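Local coordinates for ribonucleoside-diphosphate reductase, alpha chain (Actinobacillus ureae ATCC 25976, PDB 6DQX), which is the catalytic subunit of a class Id ribonucleotide reductase and probably reduces ribonucleoside diphosphates to the deoxynucleotides needed for DNA, at residues A[235-240]-A[534-539]; A[118-123]-A[333-338]; A[356-361]-A[452-457]; A[43-48]-A[87-92]. One frame throughout, in Å; residues are numbered along the deposited sequence.

Contact 1: A[235-240]-A[534-539]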
# COMPACT_ATOMS: atom_id res chain seq x y z
N LYS A 235 5.51 -20.40 -23.29
CA LYS A 235 6.17 -19.76 -22.15
C LYS A 235 5.38 -19.97 -20.84
O LYS A 235 5.95 -20.26 -19.81
CB LYS A 235 6.39 -18.27 -22.43
CG LYS A 235 7.20 -17.58 -21.35
CD LYS A 235 7.50 -16.11 -21.63
CE LYS A 235 8.28 -15.53 -20.45
NZ LYS A 235 8.76 -14.14 -20.68
N LEU A 236 4.06 -19.82 -20.90
CA LEU A 236 3.22 -20.06 -19.71
C LEU A 236 3.40 -21.48 -19.18
O LEU A 236 3.63 -21.68 -17.98
CB LEU A 236 1.75 -19.77 -20.05
CG LEU A 236 0.76 -19.76 -18.88
CD1 LEU A 236 -0.48 -18.95 -19.25
CD2 LEU A 236 0.39 -21.17 -18.45
N LEU A 237 3.34 -22.46 -20.08
CA LEU A 237 3.58 -23.88 -19.72
C LEU A 237 4.98 -24.10 -19.13
O LEU A 237 5.14 -24.87 -18.19
CB LEU A 237 3.39 -24.83 -20.92
CG LEU A 237 2.05 -24.91 -21.65
CD1 LEU A 237 2.11 -26.02 -22.69
CD2 LEU A 237 0.87 -25.10 -20.72
N GLN A 238 5.98 -23.43 -19.70
CA GLN A 238 7.36 -23.47 -19.16
C GLN A 238 7.40 -22.94 -17.73
O GLN A 238 7.99 -23.55 -16.85
CB GLN A 238 8.33 -22.68 -20.03
CG GLN A 238 9.81 -22.87 -19.71
CD GLN A 238 10.74 -21.83 -20.36
OE1 GLN A 238 10.28 -20.92 -21.07
NE2 GLN A 238 12.04 -21.97 -20.13
N ARG A 239 6.74 -21.80 -17.49
CA ARG A 239 6.66 -21.22 -16.15
C ARG A 239 5.97 -22.15 -15.13
O ARG A 239 6.40 -22.28 -13.98
CB ARG A 239 5.92 -19.87 -16.21
CG ARG A 239 6.60 -18.78 -17.04
CD ARG A 239 8.02 -18.47 -16.56
NE ARG A 239 8.04 -18.23 -15.11
CZ ARG A 239 9.06 -18.50 -14.28
NH1 ARG A 239 8.92 -18.22 -12.98
NH2 ARG A 239 10.20 -19.04 -14.72
N LYS A 240 4.94 -22.85 -15.57
CA LYS A 240 4.16 -23.75 -14.71
C LYS A 240 4.93 -25.03 -14.34
O LYS A 240 4.81 -25.54 -13.21
CB LYS A 240 2.85 -24.08 -15.40
CG LYS A 240 1.76 -24.49 -14.44
CD LYS A 240 0.38 -24.35 -15.07
CE LYS A 240 -0.67 -24.85 -14.10
NZ LYS A 240 -0.58 -24.20 -12.77
N ASP A 534 2.87 -33.07 -24.27
CA ASP A 534 1.91 -33.86 -23.49
C ASP A 534 1.21 -32.99 -22.44
O ASP A 534 0.01 -33.16 -22.24
CB ASP A 534 2.58 -35.06 -22.80
CG ASP A 534 3.12 -36.11 -23.80
OD1 ASP A 534 2.70 -36.15 -24.97
OD2 ASP A 534 3.96 -36.92 -23.37
N LEU A 535 1.95 -32.09 -21.79
CA LEU A 535 1.33 -31.09 -20.88
C LEU A 535 0.37 -30.20 -21.64
O LEU A 535 -0.73 -29.90 -21.14
CB LEU A 535 2.37 -30.21 -20.18
CG LEU A 535 3.02 -30.76 -18.91
CD1 LEU A 535 4.25 -29.93 -18.56
CD2 LEU A 535 2.02 -30.77 -17.76
N ASN A 536 0.80 -29.75 -22.81
CA ASN A 536 -0.02 -28.92 -23.68
C ASN A 536 -1.38 -29.59 -23.89
O ASN A 536 -2.43 -28.99 -23.60
CB ASN A 536 0.70 -28.68 -25.02
CG ASN A 536 -0.11 -27.80 -25.96
OD1 ASN A 536 -0.49 -26.69 -25.61
ND2 ASN A 536 -0.40 -28.31 -27.16
N GLN A 537 -1.37 -30.84 -24.35
CA GLN A 537 -2.64 -31.54 -24.62
C GLN A 537 -3.49 -31.69 -23.35
O GLN A 537 -4.71 -31.54 -23.43
CB GLN A 537 -2.45 -32.90 -25.32
CG GLN A 537 -3.76 -33.56 -25.82
CD GLN A 537 -4.57 -32.65 -26.75
OE1 GLN A 537 -4.07 -32.18 -27.77
NE2 GLN A 537 -5.84 -32.37 -26.37
N LEU A 538 -2.87 -31.97 -22.20
CA LEU A 538 -3.63 -32.14 -20.96
C LEU A 538 -4.39 -30.87 -20.60
O LEU A 538 -5.57 -30.94 -20.32
CB LEU A 538 -2.74 -32.57 -19.80
CG LEU A 538 -3.47 -32.97 -18.52
CD1 LEU A 538 -4.30 -34.22 -18.73
CD2 LEU A 538 -2.48 -33.18 -17.39
N TYR A 539 -3.70 -29.71 -20.59
CA TYR A 539 -4.38 -28.44 -20.31
C TYR A 539 -5.45 -28.06 -21.34
O TYR A 539 -6.52 -27.56 -20.99
CB TYR A 539 -3.36 -27.30 -20.11
CG TYR A 539 -2.49 -27.45 -18.87
CD1 TYR A 539 -3.06 -27.61 -17.62
CD2 TYR A 539 -1.11 -27.46 -18.96
CE1 TYR A 539 -2.27 -27.75 -16.50
CE2 TYR A 539 -0.31 -27.60 -17.83
CZ TYR A 539 -0.91 -27.76 -16.59
OH TYR A 539 -0.17 -27.89 -15.46
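Leu237 and Asn536 mark the place where helix 227-243 and helix 532-544 pass each other nearly at right angles, the axes of the two short segments lying 10.8 Å apart at an angle of 101°. Such a steep crossing leaves room for few residues, and Leu237 does most of the bridging from its side. Its two methyls divide the work: CD1 rests on the backbone of the other helix, 3.7 Å from Asn536 CA, while CD2 comes 3.5 Å from Tyr539 CD2, the two side chains running past one another head to tail. A branched, flexible apolar residue suits this double task. One turn on, Lys240 lays its methylenes against the phenol end of Tyr539, with Lys240 CE 3.4 Å from Tyr539 OH. The lysine chain bends only at its last torsion (chi4 54°), carrying NZ to the carbonyls of Gly244, Pro246 and Tyr551, which satisfy the ammonium group in a buried setting. The tyrosine hydroxyl is bonded to Gln553, and Asn536 OD1 to Trp233, so the polar ends of Tyr539 and Asn536 are held by partners beyond the two segments. Lys240 and Tyr539 also touch Ile550 of strand 549-554. Each helix leads into a strand, 247-249 and 549-554 respectively, and these two strands pair antiparallel; the contact packs together the helices preceding them, an arrangement belonging to the ten-stranded alpha/beta barrel of ribonucleotide reductases.

Contact 2: A[118-123]-A[333-338]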
# COMPACT_ATOMS: atom_id res chain seq x y z
N MET A 118 -6.42 2.18 -4.46
CA MET A 118 -6.27 2.34 -3.01
C MET A 118 -7.36 1.66 -2.18
O MET A 118 -7.09 1.14 -1.09
CB MET A 118 -6.16 3.81 -2.60
CG MET A 118 -4.93 4.53 -3.12
SD MET A 118 -3.36 3.65 -2.99
CE MET A 118 -3.12 3.20 -4.65
N VAL A 119 -8.59 1.65 -2.69
CA VAL A 119 -9.68 0.91 -2.04
C VAL A 119 -9.29 -0.57 -1.87
O VAL A 119 -9.37 -1.13 -0.78
CB VAL A 119 -11.01 1.02 -2.81
CG1 VAL A 119 -12.03 0.00 -2.31
CG2 VAL A 119 -11.59 2.44 -2.71
N THR A 120 -8.81 -1.16 -2.96
CA THR A 120 -8.38 -2.56 -2.95
C THR A 120 -7.15 -2.79 -2.06
O THR A 120 -7.10 -3.76 -1.33
CB THR A 120 -8.12 -3.08 -4.38
OG1 THR A 120 -9.23 -2.74 -5.20
CG2 THR A 120 -7.89 -4.61 -4.39
N THR A 121 -6.20 -1.84 -2.08
CA THR A 121 -5.03 -1.91 -1.21
C THR A 121 -5.42 -1.99 0.27
O THR A 121 -4.89 -2.83 1.02
CB THR A 121 -4.07 -0.70 -1.48
OG1 THR A 121 -3.67 -0.73 -2.85
CG2 THR A 121 -2.84 -0.76 -0.66
N ALA A 122 -6.34 -1.13 0.69
CA ALA A 122 -6.78 -1.12 2.07
C ALA A 122 -7.57 -2.40 2.41
O ALA A 122 -7.42 -2.91 3.51
CB ALA A 122 -7.62 0.13 2.35
N GLU A 123 -8.36 -2.93 1.48
CA GLU A 123 -9.07 -4.23 1.70
C GLU A 123 -8.08 -5.33 1.99
O GLU A 123 -8.19 -6.01 3.02
CB GLU A 123 -9.90 -4.64 0.49
CG GLU A 123 -11.19 -3.88 0.26
CD GLU A 123 -11.85 -4.29 -1.05
OE1 GLU A 123 -11.13 -4.58 -2.03
OE2 GLU A 123 -13.09 -4.31 -1.14
N LEU A 333 -14.11 -2.79 4.59
CA LEU A 333 -14.75 -4.03 4.12
C LEU A 333 -16.18 -3.81 3.57
O LEU A 333 -16.94 -4.79 3.39
CB LEU A 333 -14.76 -5.02 5.27
CG LEU A 333 -13.38 -5.38 5.86
CD1 LEU A 333 -13.53 -6.60 6.75
CD2 LEU A 333 -12.31 -5.62 4.80
N ASP A 334 -16.53 -2.57 3.23
CA ASP A 334 -17.91 -2.26 2.77
C ASP A 334 -18.31 -3.03 1.50
O ASP A 334 -19.48 -3.39 1.35
CB ASP A 334 -18.17 -0.76 2.56
CG ASP A 334 -17.16 -0.10 1.64
OD1 ASP A 334 -15.94 -0.27 1.87
OD2 ASP A 334 -17.59 0.62 0.71
N ARG A 335 -17.35 -3.31 0.61
CA ARG A 335 -17.69 -3.99 -0.65
C ARG A 335 -18.01 -5.45 -0.39
O ARG A 335 -18.87 -6.01 -1.07
CB ARG A 335 -16.57 -3.87 -1.69
CG ARG A 335 -16.31 -2.44 -2.14
CD ARG A 335 -15.66 -2.35 -3.49
NE ARG A 335 -14.29 -2.85 -3.44
CZ ARG A 335 -13.40 -2.74 -4.43
NH1 ARG A 335 -13.73 -2.20 -5.59
NH2 ARG A 335 -12.18 -3.22 -4.27
N ALA A 336 -17.30 -6.05 0.57
CA ALA A 336 -17.53 -7.45 0.96
C ALA A 336 -18.81 -7.57 1.79
O ALA A 336 -19.58 -8.53 1.64
CB ALA A 336 -16.37 -7.99 1.74
N HIS A 337 -19.03 -6.61 2.68
CA HIS A 337 -20.29 -6.57 3.45
C HIS A 337 -21.49 -6.54 2.52
O HIS A 337 -22.45 -7.33 2.72
CB HIS A 337 -20.30 -5.36 4.38
CG HIS A 337 -21.60 -5.16 5.08
ND1 HIS A 337 -21.93 -5.86 6.22
CD2 HIS A 337 -22.67 -4.40 4.79
CE1 HIS A 337 -23.14 -5.51 6.61
NE2 HIS A 337 -23.61 -4.62 5.76
N ARG A 338 -21.42 -5.69 1.49
CA ARG A 338 -22.46 -5.56 0.48
C ARG A 338 -22.66 -6.91 -0.25
O ARG A 338 -23.79 -7.41 -0.37
CB ARG A 338 -22.12 -4.47 -0.53
CG ARG A 338 -23.15 -4.31 -1.62
CD ARG A 338 -22.89 -3.09 -2.46
NE ARG A 338 -23.71 -3.08 -3.67
CZ ARG A 338 -25.00 -2.74 -3.73
NH1 ARG A 338 -25.69 -2.39 -2.66
NH2 ARG A 338 -25.60 -2.77 -4.90
O HOH W 1 -14.61 -3.83 0.93
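Arg335 holds the carboxylate of Glu123 side-on, using two nitrogens for two oxygens. Its NH2 donates to Glu123 OE1 at 2.8 Å and its NE to Glu123 OE2 at 3.0 Å, both bonds nearly straight. Both oxygens lie in the guanidinium plane, yet the nitrogens meet them from above the carboxylate plane, since the two flat groups are turned 41° apart. NH2 also donates to Thr120 OG1 at 3.1 Å, a more bent bond, and Val119 CG1 lies over one guanidinium face, offset toward the rim. Long glutamate and arginine chains span segment axes that cross at 80°, no closer than 11.6 Å, and the arginine's bend at chi3 (-69°) turns NE and NH2 to the carboxylate.

A water forms a second bridge, donating to Glu123 OE2 and accepting from Arg335 N near the start of helix 334-343. Farther out, Ser108 and Ser287 bind OE1 and OE2 of the glutamate, Asn284 O takes Arg335 NH1, and Thr120 OG1 also bonds to Glu116 O. Val119 packs on Phe332 of the second subunit, so the pair stands beside the dimer interface. With so many donors gathered on a buried carboxylate, Glu123 is probably ionised, its charge balanced by Arg335.

Contact 3: A[356-361]-A[452-457]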
# COMPACT_ATOMS: atom_id res chain seq x y z
N TYR A 356 -12.69 -42.89 0.50
CA TYR A 356 -13.90 -43.63 0.18
C TYR A 356 -13.63 -44.73 -0.85
O TYR A 356 -14.08 -45.87 -0.69
CB TYR A 356 -15.00 -42.68 -0.31
CG TYR A 356 -16.25 -43.40 -0.74
CD1 TYR A 356 -17.15 -43.87 0.20
CD2 TYR A 356 -16.51 -43.64 -2.08
CE1 TYR A 356 -18.29 -44.56 -0.18
CE2 TYR A 356 -17.65 -44.32 -2.47
CZ TYR A 356 -18.53 -44.78 -1.51
OH TYR A 356 -19.68 -45.46 -1.87
N LEU A 357 -12.90 -44.39 -1.92
CA LEU A 357 -12.62 -45.38 -2.97
C LEU A 357 -11.82 -46.54 -2.41
O LEU A 357 -12.15 -47.71 -2.68
CB LEU A 357 -11.90 -44.77 -4.16
CG LEU A 357 -12.74 -43.74 -4.91
CD1 LEU A 357 -11.91 -43.18 -6.03
CD2 LEU A 357 -14.04 -44.32 -5.45
N GLN A 358 -10.81 -46.23 -1.60
CA GLN A 358 -9.99 -47.30 -1.01
C GLN A 358 -10.73 -48.16 -0.00
O GLN A 358 -10.52 -49.38 0.04
CB GLN A 358 -8.68 -46.74 -0.43
CG GLN A 358 -7.72 -46.34 -1.53
CD GLN A 358 -6.41 -45.78 -0.99
OE1 GLN A 358 -6.34 -45.41 0.17
NE2 GLN A 358 -5.38 -45.72 -1.82
N ALA A 359 -11.65 -47.56 0.75
CA ALA A 359 -12.47 -48.32 1.69
C ALA A 359 -13.35 -49.34 0.96
O ALA A 359 -13.77 -50.33 1.57
CB ALA A 359 -13.35 -47.41 2.54
N ASN A 360 -13.67 -49.05 -0.29
CA ASN A 360 -14.48 -49.93 -1.15
C ASN A 360 -13.69 -50.74 -2.16
O ASN A 360 -14.29 -51.37 -3.04
CB ASN A 360 -15.56 -49.08 -1.84
CG ASN A 360 -16.62 -48.66 -0.87
OD1 ASN A 360 -17.58 -49.41 -0.64
ND2 ASN A 360 -16.47 -47.47 -0.26
N ASN A 361 -12.38 -50.77 -2.01
CA ASN A 361 -11.48 -51.48 -2.89
C ASN A 361 -11.65 -51.09 -4.37
O ASN A 361 -11.65 -51.92 -5.26
CB ASN A 361 -11.65 -52.99 -2.70
CG ASN A 361 -10.46 -53.76 -3.20
OD1 ASN A 361 -9.32 -53.35 -2.99
ND2 ASN A 361 -10.71 -54.88 -3.88
N ASN A 452 -1.11 -45.66 5.33
CA ASN A 452 -2.44 -45.85 4.79
C ASN A 452 -3.14 -46.97 5.57
O ASN A 452 -2.63 -48.08 5.63
CB ASN A 452 -2.35 -46.15 3.30
CG ASN A 452 -3.73 -46.25 2.65
OD1 ASN A 452 -4.53 -47.09 3.03
ND2 ASN A 452 -3.99 -45.40 1.67
N PRO A 453 -4.30 -46.68 6.19
CA PRO A 453 -4.93 -47.67 7.05
C PRO A 453 -5.60 -48.83 6.28
O PRO A 453 -5.73 -49.92 6.83
CB PRO A 453 -5.95 -46.84 7.85
CG PRO A 453 -6.34 -45.77 6.92
CD PRO A 453 -5.08 -45.43 6.16
N PHE A 454 -5.98 -48.61 5.02
CA PHE A 454 -6.52 -49.70 4.17
C PHE A 454 -5.40 -50.59 3.66
O PHE A 454 -5.56 -51.81 3.57
CB PHE A 454 -7.35 -49.13 3.02
CG PHE A 454 -8.35 -48.12 3.46
CD1 PHE A 454 -9.47 -48.51 4.17
CD2 PHE A 454 -8.13 -46.76 3.24
CE1 PHE A 454 -10.39 -47.57 4.63
CE2 PHE A 454 -9.05 -45.82 3.68
CZ PHE A 454 -10.18 -46.23 4.38
N LEU A 455 -4.25 -49.99 3.32
CA LEU A 455 -3.08 -50.80 2.96
C LEU A 455 -2.64 -51.64 4.15
O LEU A 455 -2.39 -52.84 4.02
CB LEU A 455 -1.92 -49.93 2.49
CG LEU A 455 -0.65 -50.69 2.07
CD1 LEU A 455 -0.91 -51.69 0.96
CD2 LEU A 455 0.44 -49.72 1.66
N GLU A 456 -2.55 -51.00 5.32
CA GLU A 456 -2.19 -51.68 6.57
C GLU A 456 -3.05 -52.92 6.80
O GLU A 456 -2.53 -54.02 6.99
CB GLU A 456 -2.34 -50.72 7.74
CG GLU A 456 -1.87 -51.30 9.07
CD GLU A 456 -1.64 -50.23 10.11
OE1 GLU A 456 -2.56 -49.42 10.34
OE2 GLU A 456 -0.55 -50.20 10.70
N LYS A 457 -4.37 -52.73 6.76
CA LYS A 457 -5.33 -53.83 6.90
C LYS A 457 -5.04 -54.94 5.87
O LYS A 457 -4.92 -56.10 6.26
CB LYS A 457 -6.77 -53.31 6.78
CG LYS A 457 -7.83 -54.36 6.52
CD LYS A 457 -9.22 -53.73 6.56
CE LYS A 457 -10.28 -54.70 6.06
NZ LYS A 457 -11.62 -54.05 6.05
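Phe454 has the largest share of the buried surface, its ring laid against the last turn of helix 353-359. One face looks onto the backbone there, with Ala359 N above the centre of the ring and Gln358 C toward its rim, while Pro453 CG lies over the opposite face. Around the ring, Phe454 CE1 approaches Ala359 CB at 3.6 Å and Phe454 CD2 approaches Gln358 CB at 3.7 Å. Because Ala359 offers nothing larger than a methyl, the ring can come close to the helix backbone. Phe454 CG stands anti to its own carbonyl carbon (chi1 -49°), which carries the ring from the first turn of helix 453-461 across to that surface.

Gln358, next in share, combines two roles. Its CB lines the ring, and its extended chain reaches past it to Asn452, whose ND2 donates to Gln358 OE1 at 2.8 Å with the hydrogen almost straight on line. The acceptor lies in the amide plane of the asparagine, although the two amide planes are 59° apart. Gln358 NE2 is used as well, by Val493 O.

Asn452 is the N-cap of helix 453-461, and its OD1 accepts from Leu455 N at 2.9 Å and, weakly, from Phe454 N. Helix 353-359 in turn finishes in a Schellman motif, with Asn361 as the positive-phi residue. A helix end therefore meets a helix start, and one asparagine amide serves both: its oxygen caps its own helix while its nitrogen binds the glutamine of the other. The cap bonds to OD1 are consistent with an amide fixed so that ND2 faces Gln358.

Contact 4: A[43-48]-A[87-92]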
# COMPACT_ATOMS: atom_id res chain seq x y z
N ARG A 43 -2.50 -25.98 19.11
CA ARG A 43 -1.38 -25.18 18.66
C ARG A 43 -1.74 -24.16 17.60
O ARG A 43 -1.10 -23.12 17.52
CB ARG A 43 -0.26 -26.08 18.15
CG ARG A 43 0.37 -26.85 19.27
CD ARG A 43 1.33 -27.89 18.77
NE ARG A 43 2.15 -28.37 19.87
CZ ARG A 43 3.21 -29.16 19.73
NH1 ARG A 43 3.60 -29.59 18.53
NH2 ARG A 43 3.90 -29.53 20.81
N GLY A 44 -2.77 -24.45 16.80
CA GLY A 44 -3.17 -23.59 15.68
C GLY A 44 -4.36 -22.68 15.93
O GLY A 44 -4.29 -21.48 15.65
N TYR A 45 -5.47 -23.24 16.41
CA TYR A 45 -6.79 -22.58 16.31
C TYR A 45 -7.47 -22.21 17.61
O TYR A 45 -8.24 -21.25 17.62
CB TYR A 45 -7.78 -23.44 15.51
CG TYR A 45 -7.30 -23.95 14.17
CD1 TYR A 45 -6.34 -23.26 13.41
CD2 TYR A 45 -7.85 -25.10 13.62
CE1 TYR A 45 -5.90 -23.75 12.19
CE2 TYR A 45 -7.43 -25.58 12.38
CZ TYR A 45 -6.45 -24.91 11.68
OH TYR A 45 -6.02 -25.38 10.47
N LEU A 46 -7.23 -22.96 18.68
CA LEU A 46 -7.99 -22.78 19.92
C LEU A 46 -7.31 -21.77 20.81
O LEU A 46 -6.08 -21.75 20.90
CB LEU A 46 -8.08 -24.10 20.69
CG LEU A 46 -8.79 -25.24 19.94
CD1 LEU A 46 -8.68 -26.51 20.74
CD2 LEU A 46 -10.25 -24.88 19.70
N LEU A 47 -8.11 -20.93 21.46
CA LEU A 47 -7.59 -20.04 22.49
C LEU A 47 -7.11 -20.86 23.68
O LEU A 47 -7.70 -21.89 24.02
CB LEU A 47 -8.65 -19.02 22.91
CG LEU A 47 -8.81 -17.88 21.88
CD1 LEU A 47 -10.13 -17.16 22.08
CD2 LEU A 47 -7.65 -16.90 21.95
N GLU A 48 -6.01 -20.41 24.30
CA GLU A 48 -5.49 -21.03 25.52
C GLU A 48 -6.65 -21.21 26.48
O GLU A 48 -7.47 -20.31 26.66
CB GLU A 48 -4.38 -20.16 26.14
CG GLU A 48 -3.96 -20.56 27.56
CD GLU A 48 -2.71 -19.82 28.01
OE1 GLU A 48 -1.60 -20.16 27.53
OE2 GLU A 48 -2.83 -18.90 28.85
N LEU A 87 -14.70 -28.50 9.48
CA LEU A 87 -14.97 -27.07 9.52
C LEU A 87 -13.72 -26.34 9.11
O LEU A 87 -12.59 -26.82 9.35
CB LEU A 87 -15.40 -26.62 10.92
CG LEU A 87 -16.48 -27.46 11.60
CD1 LEU A 87 -16.78 -26.85 12.95
CD2 LEU A 87 -17.73 -27.54 10.75
N SER A 88 -13.89 -25.18 8.49
CA SER A 88 -12.76 -24.40 8.00
C SER A 88 -11.97 -23.82 9.17
O SER A 88 -12.51 -23.64 10.28
CB SER A 88 -13.22 -23.25 7.11
OG SER A 88 -13.83 -22.25 7.90
N SER A 89 -10.71 -23.51 8.91
CA SER A 89 -9.87 -22.93 9.97
C SER A 89 -10.37 -21.57 10.48
O SER A 89 -10.32 -21.35 11.67
CB SER A 89 -8.38 -22.92 9.61
OG SER A 89 -8.10 -22.08 8.54
N PRO A 90 -10.89 -20.68 9.60
CA PRO A 90 -11.51 -19.46 10.13
C PRO A 90 -12.71 -19.70 11.05
O PRO A 90 -12.91 -18.96 12.00
CB PRO A 90 -11.93 -18.69 8.87
CG PRO A 90 -10.99 -19.16 7.81
CD PRO A 90 -10.83 -20.63 8.12
N ILE A 91 -13.51 -20.74 10.77
CA ILE A 91 -14.63 -21.09 11.63
C ILE A 91 -14.13 -21.63 12.99
O ILE A 91 -14.59 -21.18 14.05
CB ILE A 91 -15.58 -22.09 10.90
CG1 ILE A 91 -16.31 -21.34 9.78
CG2 ILE A 91 -16.55 -22.75 11.88
CD1 ILE A 91 -16.98 -22.19 8.71
N TRP A 92 -13.19 -22.56 12.95
CA TRP A 92 -12.56 -23.09 14.18
C TRP A 92 -11.99 -21.94 14.99
O TRP A 92 -12.16 -21.88 16.22
CB TRP A 92 -11.41 -24.05 13.87
CG TRP A 92 -11.79 -25.48 13.74
CD1 TRP A 92 -11.88 -26.20 12.58
CD2 TRP A 92 -12.11 -26.38 14.80
NE1 TRP A 92 -12.25 -27.50 12.85
CE2 TRP A 92 -12.40 -27.64 14.21
CE3 TRP A 92 -12.19 -26.26 16.19
CZ2 TRP A 92 -12.77 -28.75 14.95
CZ3 TRP A 92 -12.54 -27.38 16.94
CH2 TRP A 92 -12.83 -28.61 16.32
O HOH W 2 -10.87 -20.67 18.68
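Apolar and aromatic packing joins Tyr45 and Leu46, near the C-terminal end of helix 35-44, to Ser89 and Trp92 on helix 89-94; no direct hydrogen bond crosses between the segments. Tyr45 has the leading role. Near its hydroxyl end the ring meets the small Ser89, with Tyr45 CZ 3.5 Å from Ser89 CB and Ser89 CA over one face, toward the rim. A serine here lets the phenol lie close to the helix backbone. Nearer its root, Tyr45 CD2 lies 3.7 Å from Trp92 CB. The phenol and the five-membered ring of Trp92 form an oblique aromatic pair, their centroids 5.7 Å apart and their planes at 31°. A water lies within hydrogen-bonding distance of both Tyr45 O (2.9 Å) and Trp92 O (3.0 Å), although more acceptors surround it than it has protons to give.

Helix 89-94 begins directly after strand 85-87, which pairs antiparallel with strand 288-296, so this packing attaches an N-terminal segment to a helix rooted in the central sheet. Ser88 is the N-cap: its OG accepts from Ile91 N at 3.3 Å.

Leu46 adds a looser contact, its CD2 4.2 Å from Trp92 CE3. With CG anti to the carbonyl carbon (chi1 -61°), the branched end of Leu46 is brought round to the indole. Helix 52-67 also packs on the indole through Ile56, while Arg55 touches Leu46 and bonds through NE to Trp92 O.

In the fold
Following the chain from the N terminus, contact 4 closes first, looping back over mostly helical residues to fasten an N-terminal segment to helix 89-94 before any other contact opens. Contact 2 opens on helix 114-130 and contact 1 on helix 227-243; contact 2 then closes at 333-338 while contact 1 is still open, so the two cross. Contact 3 opens and closes within the span of contact 1, which ends on helix 532-544. Contacts 1 and 2 thus join helices from distant parts of the barrel sequence, whereas contact 3 joins helix 353-359 to helix 453-461, with its centre about 46 Å from that of contact 2, across the chain's centre.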